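Local coordinates for lipase, class 3 (Penicillium roqueforti FM164, PDB 6L7N), which probably hydrolyses the ester bonds of triacylglycerols, as a fungal lipase of the class 3 family with an alpha/beta-hydrolase fold, at residues Asp13-Tyr18 with Ala77-Phe82; Pro102-Gly107 with Val181-His186. All blocks are in the same frame, centred on the assembly; numbering follows the deposited sequence.

Overall arrangement
Interactions 1 and 2 lie on opposite sides of the chain's centre, their own centres 25 Å apart and their nearest atoms about 13 Å apart. Interaction 1 is buried, its centre 9 Å from the chain centre, and packs the N-terminal helix 6-22 on strand 77-83 of the central sheet. Interaction 2, 19 Å out, joins loop 102-107 to helix 181-190 at the surface. Helix 148-161 is common to both surroundings: F82 and L80 of the strand lean on it, as do L104 and L183. It follows the probable nucleophile elbow with S147, and the side chain of S81 in interaction 1 lies near that elbow without touching it.

Interaction 1: residues Asp13-Tyr18 with Ala77-Phe82; sequences DFWVQY and AVVLSF
Y18 holds its CG anti to its own carbonyl carbon, chi1 -76°, and V79 sets CG1 anti to its backbone N, chi1 178°; these torsions turn a flat ring and a branched methyl pair toward each other. CG1 of V79 sits over one face of the Y18 ring, 4.0 Å from the centroid and displaced toward the CG and CD1 rim, a CH-pi contact. The second methyl, CG2, reaches the phenol end of the same ring and also meets W15, whose CZ3 lies 3.8 Å from V79 CG2. W15 thus uses its six-membered edge: next along that edge, its CH2 is 3.8 Å from A77 CB. F14 lies over a face of this indole and Y171 stacks with it, so the ring is held by more than the strand. Helix 6-22 here packs on the central mixed sheet of the alpha/beta-hydrolase fold; the axes of segments 13-18 and 77-82 run at 63° to each other. A77, V79 and S81 face the helix, as alternation in a strand requires, while V78 and F82 point away, F82 to helix 148-161 across the sheet. Toward the C-terminal end of the strand segment S81 OG donates to Y18 O over 3.2 Å, approaching from above the carbonyl plane with a C=O...OG angle of 116°. Y18 OH is hydrogen-bonded to D72 OD2 of strand 66-72. An alanine in place of Y18 would probably open a gap over the V79 methyls and leave D72 without its phenol partner.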
ATOM      1  N   ASP A  13       2.643 -10.659   7.254  1.00 12.80           N
ATOM      2  CA  ASP A  13       3.565 -10.044   8.212  1.00 15.66           C
ATOM      3  C   ASP A  13       4.861  -9.610   7.565  1.00 12.93           C
ATOM      4  O   ASP A  13       5.575  -8.786   8.147  1.00 13.87           O
ATOM      5  CB  ASP A  13       3.980 -10.978   9.357  1.00 21.37           C
ATOM      6  CG  ASP A  13       2.841 -11.711   9.965  1.00 31.07           C
ATOM      7  OD1 ASP A  13       1.710 -11.201   9.905  1.00 37.00           O
ATOM      8  OD2 ASP A  13       3.093 -12.776  10.575  1.00 29.89           O
ATOM      9  N   PHE A  14       5.227 -10.213   6.433  1.00 10.95           N
ATOM     10  CA  PHE A  14       6.514  -9.892   5.829  1.00 13.35           C
ATOM     11  C   PHE A  14       6.439  -8.629   4.979  1.00 13.09           C
ATOM     12  O   PHE A  14       7.228  -7.694   5.166  1.00  9.42           O
ATOM     13  CB  PHE A  14       7.003 -11.072   4.988  1.00 14.92           C
ATOM     14  CG  PHE A  14       8.217 -10.762   4.155  1.00 12.76           C
ATOM     15  CD1 PHE A  14       9.436 -10.501   4.755  1.00 14.19           C
ATOM     16  CD2 PHE A  14       8.140 -10.736   2.777  1.00 11.65           C
ATOM     17  CE1 PHE A  14      10.552 -10.218   3.989  1.00 16.11           C
ATOM     18  CE2 PHE A  14       9.251 -10.449   2.011  1.00  8.72           C
ATOM     19  CZ  PHE A  14      10.460 -10.193   2.619  1.00 11.78           C
ATOM     20  N   TRP A  15       5.495  -8.580   4.033  1.00 11.90           N
ATOM     21  CA  TRP A  15       5.542  -7.488   3.055  1.00 11.22           C
ATOM     22  C   TRP A  15       5.258  -6.135   3.701  1.00  8.36           C
ATOM     23  O   TRP A  15       5.720  -5.097   3.204  1.00  7.76           O
ATOM     24  CB  TRP A  15       4.580  -7.759   1.898  1.00  9.55           C
ATOM     25  CG  TRP A  15       5.014  -8.932   1.087  1.00  7.56           C
ATOM     26  CD1 TRP A  15       4.420 -10.162   1.038  1.00 11.73           C
ATOM     27  CD2 TRP A  15       6.157  -9.004   0.217  1.00  7.62           C
ATOM     28  NE1 TRP A  15       5.118 -10.992   0.190  1.00 13.22           N
ATOM     29  CE2 TRP A  15       6.189 -10.307  -0.323  1.00 11.40           C
ATOM     30  CE3 TRP A  15       7.150  -8.095  -0.158  1.00 10.53           C
ATOM     31  CZ2 TRP A  15       7.180 -10.723  -1.225  1.00  9.63           C
ATOM     32  CZ3 TRP A  15       8.138  -8.511  -1.050  1.00 10.35           C
ATOM     33  CH2 TRP A  15       8.139  -9.810  -1.574  1.00 10.96           C
ATOM     34  N   VAL A  16       4.537  -6.122   4.823  1.00  8.76           N
ATOM     35  CA  VAL A  16       4.315  -4.871   5.532  1.00  6.90           C
ATOM     36  C   VAL A  16       5.633  -4.226   5.968  1.00 10.31           C
ATOM     37  O   VAL A  16       5.692  -3.008   6.157  1.00  7.41           O
ATOM     38  CB  VAL A  16       3.381  -5.102   6.735  1.00 11.83           C
ATOM     39  CG1 VAL A  16       4.132  -5.768   7.897  1.00 14.58           C
ATOM     40  CG2 VAL A  16       2.757  -3.794   7.178  1.00 10.70           C
ATOM     41  N   GLN A  17       6.708  -5.007   6.107  1.00  9.42           N
ATOM     42  CA  GLN A  17       7.969  -4.413   6.564  1.00  8.42           C
ATOM     43  C   GLN A  17       8.657  -3.566   5.489  1.00  9.07           C
ATOM     44  O   GLN A  17       9.428  -2.658   5.821  1.00  7.94           O
ATOM     45  CB  GLN A  17       8.893  -5.520   7.083  1.00  7.77           C
ATOM     46  CG  GLN A  17       8.285  -6.231   8.292  1.00  7.99           C
ATOM     47  CD  GLN A  17       9.149  -7.372   8.799  1.00 18.16           C
ATOM     48  OE1 GLN A  17      10.367  -7.245   8.901  1.00 14.55           O
ATOM     49  NE2 GLN A  17       8.521  -8.497   9.105  1.00 21.14           N
ATOM     50  N   TYR A  18       8.397  -3.821   4.209  1.00  6.43           N
ATOM     51  CA  TYR A  18       8.859  -2.894   3.180  1.00  7.59           C
ATOM     52  C   TYR A  18       8.092  -1.573   3.247  1.00  7.23           C
ATOM     53  O   TYR A  18       8.662  -0.492   3.019  1.00  7.71           O
ATOM     54  CB  TYR A  18       8.701  -3.528   1.807  1.00  7.41           C
ATOM     55  CG  TYR A  18       9.748  -4.568   1.478  1.00  7.44           C
ATOM     56  CD1 TYR A  18      11.030  -4.193   1.143  1.00  7.27           C
ATOM     57  CD2 TYR A  18       9.442  -5.925   1.498  1.00 11.02           C
ATOM     58  CE1 TYR A  18      11.990  -5.139   0.821  1.00  7.36           C
ATOM     59  CE2 TYR A  18      10.399  -6.883   1.173  1.00  8.11           C
ATOM     60  CZ  TYR A  18      11.669  -6.469   0.833  1.00  8.44           C
ATOM     61  OH  TYR A  18      12.651  -7.393   0.520  1.00 13.44           O
ATOM     62  N   ALA A  77      12.184 -11.040  -5.697  1.00 12.22           N
ATOM     63  CA  ALA A  77      11.200  -9.999  -5.960  1.00  8.71           C
ATOM     64  C   ALA A  77      11.864  -8.645  -6.132  1.00 14.32           C
ATOM     65  O   ALA A  77      12.810  -8.307  -5.418  1.00 13.23           O
ATOM     66  CB  ALA A  77      10.160  -9.915  -4.834  1.00 12.09           C
ATOM     67  N   VAL A  78      11.361  -7.880  -7.103  1.00  8.55           N
ATOM     68  CA  VAL A  78      11.577  -6.445  -7.179  1.00  8.14           C
ATOM     69  C   VAL A  78      10.438  -5.792  -6.421  1.00 13.81           C
ATOM     70  O   VAL A  78       9.278  -6.176  -6.602  1.00  9.55           O
ATOM     71  CB  VAL A  78      11.621  -5.972  -8.641  1.00 12.36           C
ATOM     72  CG1 VAL A  78      11.737  -4.465  -8.722  1.00 13.51           C
ATOM     73  CG2 VAL A  78      12.802  -6.640  -9.364  1.00 11.25           C
ATOM     74  N   VAL A  79      10.767  -4.841  -5.547  1.00  6.62           N
ATOM     75  CA  VAL A  79       9.812  -4.257  -4.611  1.00  9.76           C
ATOM     76  C   VAL A  79       9.728  -2.765  -4.876  1.00 11.10           C
ATOM     77  O   VAL A  79      10.737  -2.055  -4.806  1.00  8.41           O
ATOM     78  CB  VAL A  79      10.198  -4.527  -3.149  1.00  8.19           C
ATOM     79  CG1 VAL A  79       9.214  -3.857  -2.189  1.00  8.89           C
ATOM     80  CG2 VAL A  79      10.294  -6.036  -2.883  1.00 10.70           C
ATOM     81  N   LEU A  80       8.522  -2.291  -5.157  1.00  5.35           N
ATOM     82  CA  LEU A  80       8.236  -0.881  -5.355  1.00  6.40           C
ATOM     83  C   LEU A  80       7.412  -0.447  -4.155  1.00  8.90           C
ATOM     84  O   LEU A  80       6.266  -0.879  -4.013  1.00  7.46           O
ATOM     85  CB  LEU A  80       7.460  -0.664  -6.652  1.00  6.27           C
ATOM     86  CG  LEU A  80       6.922   0.740  -6.932  1.00  7.99           C
ATOM     87  CD1 LEU A  80       8.022   1.797  -6.794  1.00 12.22           C
ATOM     88  CD2 LEU A  80       6.290   0.750  -8.334  1.00  6.14           C
ATOM     89  N   SER A  81       7.983   0.406  -3.307  1.00  8.89           N
ATOM     90  CA  SER A  81       7.359   0.792  -2.048  1.00  9.92           C
ATOM     91  C   SER A  81       7.067   2.285  -2.043  1.00 10.41           C
ATOM     92  O   SER A  81       7.947   3.091  -2.388  1.00  8.78           O
ATOM     93  CB  SER A  81       8.259   0.438  -0.868  1.00 10.91           C
ATOM     94  OG  SER A  81       7.772   1.023   0.323  1.00 26.54           O
ATOM     95  N   PHE A  82       5.841   2.639  -1.630  1.00  7.04           N
ATOM     96  CA  PHE A  82       5.379   4.022  -1.568  1.00  8.65           C
ATOM     97  C   PHE A  82       5.027   4.433  -0.145  1.00  8.84           C
ATOM     98  O   PHE A  82       4.292   3.718   0.551  1.00  8.11           O
ATOM     99  CB  PHE A  82       4.124   4.239  -2.430  1.00  4.49           C
ATOM    100  CG  PHE A  82       4.353   4.113  -3.897  1.00  7.80           C
ATOM    101  CD1 PHE A  82       4.853   5.173  -4.633  1.00 10.29           C
ATOM    102  CD2 PHE A  82       4.036   2.936  -4.555  1.00  5.52           C
ATOM    103  CE1 PHE A  82       5.050   5.050  -5.999  1.00 13.07           C
ATOM    104  CE2 PHE A  82       4.222   2.812  -5.904  1.00  7.09           C
ATOM    105  CZ  PHE A  82       4.737   3.872  -6.636  1.00 10.38           C
TER

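Interaction 2: residues Pro102-Gly107 with Val181-His186; sequences PDLCDG and VPLAKH
The loop between strands 99-100 and 110-111, which carries the C105-C108 disulfide, meets the first turns of helix 181-190 at the surface of the protein. C105, bonded through SG to C108, has more of its surface buried by the helix than any other residue of the loop segment. Its SG lies between its backbone N and carbonyl carbon, chi1 34°, and comes over one face of the H186 ring, 3.8 Å from the centroid and 30° off the normal. C105 CB covers the same face, nearer the normal, adding a CH-pi contact. The sulfur also touches L183, whose CD1 is 3.5 Å from C105 SG. L183 extends its CG anti to the backbone N, which carries both methyls to the loop; CD2 meets L104 CD1 at 3.9 Å. L104 also rests on W115 of helix 112-135, and L183 on L155 of helix 148-161, so the leucines carry the contact inward. At the outer end the P182 ring lies against the G107 carbonyl. That carbonyl accepts a hydrogen bond from N180 ND2, and N180 OD1 in turn accepts from L183 N at the helix start. N180 therefore ties the loop to the helix by polar bonds, whereas the two segments themselves meet through sulfur, methyl and ring surfaces, an association that probably depends on the fit of these surfaces and on the disulfide holding C105 SG in place.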
ATOM      1  N   PRO A 102      -8.338   8.564 -14.996  1.00 12.61           N
ATOM      2  CA  PRO A 102      -6.925   8.190 -15.132  1.00  9.16           C
ATOM      3  C   PRO A 102      -6.586   7.468 -16.427  1.00 13.96           C
ATOM      4  O   PRO A 102      -5.424   7.090 -16.612  1.00 13.22           O
ATOM      5  CB  PRO A 102      -6.713   7.275 -13.926  1.00  8.91           C
ATOM      6  CG  PRO A 102      -8.024   6.580 -13.763  1.00  9.80           C
ATOM      7  CD  PRO A 102      -9.082   7.619 -14.145  1.00 10.52           C
ATOM      8  N   ASP A 103      -7.550   7.273 -17.331  1.00 15.23           N
ATOM      9  CA  ASP A 103      -7.338   6.527 -18.583  1.00 18.53           C
ATOM     10  C   ASP A 103      -7.012   5.058 -18.327  1.00 16.33           C
ATOM     11  O   ASP A 103      -6.247   4.447 -19.079  1.00 19.44           O
ATOM     12  CB  ASP A 103      -6.233   7.140 -19.459  1.00 38.16           C
ATOM     13  CG  ASP A 103      -6.618   8.485 -20.066  1.00 48.84           C
ATOM     14  OD1 ASP A 103      -7.633   8.557 -20.804  1.00 44.29           O
ATOM     15  OD2 ASP A 103      -5.882   9.473 -19.826  1.00 43.04           O
ATOM     16  N   LEU A 104      -7.579   4.466 -17.275  1.00 11.07           N
ATOM     17  CA  LEU A 104      -7.267   3.084 -16.924  1.00 11.25           C
ATOM     18  C   LEU A 104      -8.262   2.079 -17.482  1.00 13.23           C
ATOM     19  O   LEU A 104      -7.863   1.005 -17.932  1.00 12.12           O
ATOM     20  CB  LEU A 104      -7.201   2.918 -15.404  1.00  9.68           C
ATOM     21  CG  LEU A 104      -5.992   3.518 -14.696  1.00  8.92           C
ATOM     22  CD1 LEU A 104      -6.167   3.416 -13.189  1.00 12.70           C
ATOM     23  CD2 LEU A 104      -4.717   2.797 -15.153  1.00 11.98           C
ATOM     24  N   CYS A 105      -9.552   2.377 -17.440  1.00  8.89           N
ATOM     25  CA  CYS A 105     -10.538   1.419 -17.920  1.00  9.98           C
ATOM     26  C   CYS A 105     -11.837   2.167 -18.153  1.00  9.69           C
ATOM     27  O   CYS A 105     -12.025   3.277 -17.655  1.00 11.85           O
ATOM     28  CB  CYS A 105     -10.739   0.254 -16.940  1.00 12.38           C
ATOM     29  SG  CYS A 105     -10.586   0.673 -15.162  1.00 14.10           S
ATOM     30  N   ASP A 106     -12.725   1.541 -18.928  1.00 12.43           N
ATOM     31  CA  ASP A 106     -13.974   2.189 -19.318  1.00 12.44           C
ATOM     32  C   ASP A 106     -14.797   2.528 -18.087  1.00  9.76           C
ATOM     33  O   ASP A 106     -15.123   1.647 -17.285  1.00  9.68           O
ATOM     34  CB  ASP A 106     -14.772   1.280 -20.250  1.00 14.64           C
ATOM     35  CG  ASP A 106     -14.138   1.155 -21.628  1.00 11.55           C
ATOM     36  OD1 ASP A 106     -13.199   1.922 -21.927  1.00 13.22           O
ATOM     37  OD2 ASP A 106     -14.591   0.302 -22.409  1.00 18.21           O
ATOM     38  N   GLY A 107     -15.136   3.806 -17.948  1.00  8.71           N
ATOM     39  CA  GLY A 107     -15.908   4.267 -16.820  1.00 11.14           C
ATOM     40  C   GLY A 107     -15.145   4.438 -15.525  1.00  9.28           C
ATOM     41  O   GLY A 107     -15.722   4.926 -14.552  1.00  8.86           O
ATOM     42  N   VAL A 181     -16.742   2.388  -8.454  1.00  9.87           N
ATOM     43  CA  VAL A 181     -17.094   0.978  -8.665  1.00  9.70           C
ATOM     44  C   VAL A 181     -16.424   0.354  -9.888  1.00  8.31           C
ATOM     45  O   VAL A 181     -15.929  -0.785  -9.777  1.00  8.04           O
ATOM     46  CB  VAL A 181     -18.621   0.821  -8.710  1.00 10.56           C
ATOM     47  CG1 VAL A 181     -18.919  -0.513  -9.180  1.00 19.74           C
ATOM     48  CG2 VAL A 181     -19.228   0.954  -7.363  1.00 22.56           C
ATOM     49  N   PRO A 182     -16.438   0.965 -11.084  1.00  5.77           N
ATOM     50  CA  PRO A 182     -15.769   0.317 -12.219  1.00  7.52           C
ATOM     51  C   PRO A 182     -14.289   0.140 -11.990  1.00  6.14           C
ATOM     52  O   PRO A 182     -13.734  -0.901 -12.358  1.00  7.27           O
ATOM     53  CB  PRO A 182     -16.020   1.263 -13.395  1.00  8.57           C
ATOM     54  CG  PRO A 182     -16.351   2.503 -12.820  1.00 21.32           C
ATOM     55  CD  PRO A 182     -16.899   2.311 -11.444  1.00 23.88           C
ATOM     56  N   LEU A 183     -13.623   1.117 -11.373  1.00  5.15           N
ATOM     57  CA  LEU A 183     -12.185   0.912 -11.188  1.00  7.80           C
ATOM     58  C   LEU A 183     -11.916  -0.178 -10.158  1.00  5.88           C
ATOM     59  O   LEU A 183     -11.043  -1.028 -10.368  1.00  4.21           O
ATOM     60  CB  LEU A 183     -11.485   2.209 -10.803  1.00  8.02           C
ATOM     61  CG  LEU A 183      -9.941   2.073 -10.731  1.00 10.15           C
ATOM     62  CD1 LEU A 183      -9.415   1.243 -11.885  1.00  6.82           C
ATOM     63  CD2 LEU A 183      -9.237   3.409 -10.752  1.00 15.37           C
ATOM     64  N   ALA A 184     -12.632  -0.155  -9.028  1.00  4.17           N
ATOM     65  CA  ALA A 184     -12.503  -1.236  -8.057  1.00  5.21           C
ATOM     66  C   ALA A 184     -12.749  -2.600  -8.699  1.00  8.25           C
ATOM     67  O   ALA A 184     -12.014  -3.561  -8.434  1.00  7.55           O
ATOM     68  CB  ALA A 184     -13.460  -1.004  -6.881  1.00  5.24           C
ATOM     69  N   LYS A 185     -13.749  -2.697  -9.582  1.00  5.09           N
ATOM     70  CA  LYS A 185     -14.027  -3.968 -10.249  1.00  7.04           C
ATOM     71  C   LYS A 185     -12.880  -4.376 -11.170  1.00  6.39           C
ATOM     72  O   LYS A 185     -12.495  -5.552 -11.222  1.00  6.65           O
ATOM     73  CB  LYS A 185     -15.332  -3.849 -11.030  1.00  6.46           C
ATOM     74  CG  LYS A 185     -15.813  -5.097 -11.724  1.00  6.73           C
ATOM     75  CD  LYS A 185     -17.159  -4.796 -12.388  1.00 12.35           C
ATOM     76  CE  LYS A 185     -17.467  -5.734 -13.540  1.00 19.02           C
ATOM     77  NZ  LYS A 185     -18.015  -7.039 -13.073  1.00 19.44           N
ATOM     78  N   HIS A 186     -12.303  -3.410 -11.882  1.00  4.72           N
ATOM     79  CA  HIS A 186     -11.197  -3.700 -12.795  1.00  7.36           C
ATOM     80  C   HIS A 186      -9.952  -4.163 -12.035  1.00  7.26           C
ATOM     81  O   HIS A 186      -9.325  -5.185 -12.375  1.00  5.28           O
ATOM     82  CB  HIS A 186     -10.907  -2.444 -13.620  1.00  7.06           C
ATOM     83  CG  HIS A 186      -9.728  -2.565 -14.539  1.00 11.09           C
ATOM     84  ND1 HIS A 186      -9.801  -3.192 -15.765  1.00 16.40           N
ATOM     85  CD2 HIS A 186      -8.448  -2.138 -14.412  1.00 14.95           C
ATOM     86  CE1 HIS A 186      -8.618  -3.149 -16.354  1.00 13.36           C
ATOM     87  NE2 HIS A 186      -7.778  -2.509 -15.556  1.00 21.82           N
TER